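Local atomic coordinates of DegT/DnrJ/EryC1/StrS aminotransferase (Brucella abortus 2308, PDB entry 4QGR), a protein that binds pyridoxal 5'-phosphate and, as a member of the DegT/DnrJ/EryC1/StrS family, probably works as an aminotransferase. Residues 122-126 with 339-343. Residue numbers count along the deposited sequence, not the author numbering.
Sequences QLEAA and APGGL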
loop_
_atom_site.group_PDB
_atom_site.type_symbol
_atom_site.label_atom_id
_atom_site.label_comp_id
_atom_site.label_asym_id
_atom_site.label_seq_id
_atom_site.Cartn_x
_atom_site.Cartn_y
_atom_site.Cartn_z
ATOM N N GLN A 122 -1.034 -6.019 -33.224
ATOM C CA GLN A 122 -1.724 -7.074 -32.494
ATOM C C GLN A 122 -2.679 -6.520 -31.444
ATOM O O GLN A 122 -3.717 -7.099 -31.226
ATOM C CB GLN A 122 -0.745 -8.064 -31.874
ATOM C CG GLN A 122 -1.445 -9.392 -31.596
ATOM C CD GLN A 122 -0.666 -10.353 -30.746
ATOM O OE1 GLN A 122 0.097 -9.949 -29.849
ATOM N NE2 GLN A 122 -0.905 -11.632 -30.959
ATOM N N LEU A 123 -2.352 -5.387 -30.823
ATOM C CA LEU A 123 -3.290 -4.679 -29.967
ATOM C C LEU A 123 -4.609 -4.412 -30.722
ATOM O O LEU A 123 -5.711 -4.671 -30.209
ATOM C CB LEU A 123 -2.703 -3.353 -29.527
ATOM C CG LEU A 123 -3.586 -2.352 -28.825
ATOM C CD1 LEU A 123 -4.156 -2.934 -27.544
ATOM C CD2 LEU A 123 -2.919 -0.987 -28.550
ATOM N N GLU A 124 -4.480 -3.846 -31.905
ATOM C CA GLU A 124 -5.639 -3.556 -32.734
ATOM C C GLU A 124 -6.483 -4.813 -32.997
ATOM O O GLU A 124 -7.725 -4.800 -32.891
ATOM C CB GLU A 124 -5.178 -2.866 -34.049
ATOM C CG GLU A 124 -6.333 -2.291 -34.869
ATOM C CD GLU A 124 -5.862 -1.266 -35.899
ATOM O OE1 GLU A 124 -5.043 -1.611 -36.775
ATOM O OE2 GLU A 124 -6.291 -0.101 -35.828
ATOM N N ALA A 125 -5.811 -5.889 -33.358
ATOM C CA ALA A 125 -6.485 -7.186 -33.601
ATOM C C ALA A 125 -7.167 -7.750 -32.357
ATOM O O ALA A 125 -8.257 -8.334 -32.467
ATOM C CB ALA A 125 -5.512 -8.178 -34.141
ATOM N N ALA A 126 -6.543 -7.554 -31.203
ATOM C CA ALA A 126 -7.051 -8.031 -29.927
ATOM C C ALA A 126 -8.336 -7.289 -29.569
ATOM O O ALA A 126 -9.313 -7.901 -29.132
ATOM C CB ALA A 126 -6.004 -7.844 -28.828
ATOM N N ALA A 339 -4.356 -12.262 -27.399
ATOM C CA ALA A 339 -4.589 -11.696 -28.698
ATOM C C ALA A 339 -4.531 -12.763 -29.808
ATOM O O ALA A 339 -3.842 -13.771 -29.677
ATOM C CB ALA A 339 -3.564 -10.595 -28.960
ATOM N N PRO A 340 -5.225 -12.517 -30.922
ATOM C CA PRO A 340 -5.178 -13.444 -32.033
ATOM C C PRO A 340 -3.754 -13.653 -32.522
ATOM O O PRO A 340 -3.034 -12.693 -32.752
ATOM C CB PRO A 340 -5.998 -12.741 -33.113
ATOM C CG PRO A 340 -6.929 -11.867 -32.349
ATOM C CD PRO A 340 -6.132 -11.384 -31.199
ATOM N N GLY A 341 -3.397 -14.904 -32.700
ATOM C CA GLY A 341 -2.085 -15.254 -33.155
ATOM C C GLY A 341 -1.159 -15.730 -32.053
ATOM O O GLY A 341 -0.104 -16.274 -32.342
ATOM N N GLY A 342 -1.548 -15.522 -30.798
ATOM C CA GLY A 342 -0.758 -15.981 -29.674
ATOM C C GLY A 342 0.394 -15.028 -29.394
ATOM O O GLY A 342 0.455 -13.960 -29.969
ATOM N N LEU A 343 1.321 -15.458 -28.550
ATOM C CA LEU A 343 2.387 -14.577 -28.041
ATOM C C LEU A 343 3.759 -15.216 -28.228
ATOM O O LEU A 343 4.456 -15.487 -27.250
ATOM C CB LEU A 343 2.104 -14.296 -26.561
ATOM C CG LEU A 343 0.658 -13.902 -26.253
ATOM C CD1 LEU A 343 0.352 -13.935 -24.748
ATOM C CD2 LEU A 343 0.464 -12.541 -26.840
#
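Two alanine methyls form the apolar centre: CB of Ala126, on the helix, lies 3.7 Å from CB of Ala339 in the loop, and the small side chains let the backbones come close, with the CA atoms of these two residues 4.6 Å apart. Beside them the ring of Pro340 lies against the helix, its CD 3.7 Å from CA of Ala126 and its CG 4.3 Å from CB of Ala125. Gln122, one turn before Ala126, carries the contact from apolar to polar. Its CD packs 3.4 Å from CB of Ala339, and its extended side chain (chi1 and chi2 both t) brings the amide to the loop. There NE2 donates two hydrogen bonds, to O of Gly342 at 2.9 Å and to O of Pro340 at 3.0 Å. Residues 339-342 form a type II beta turn, closed by Gly342 N to Ala339 O at 3.1 Å; Gly341, at phi 101°, holds the third position, where a side chain would clash with the preceding carbonyl oxygen. OE1 of Gln122 accepts a hydrogen bond from the backbone of Asp110, just past strand 105-109. The turn links strand 337-338, outermost in this chain's large mixed sheet beside 105-109, to helix 344-348, whose N-cap is Leu343, while helix 120-133 packs through Leu123 and Ala126 on Phe86 of strand 83-88, and through Leu123 on helix 153-163.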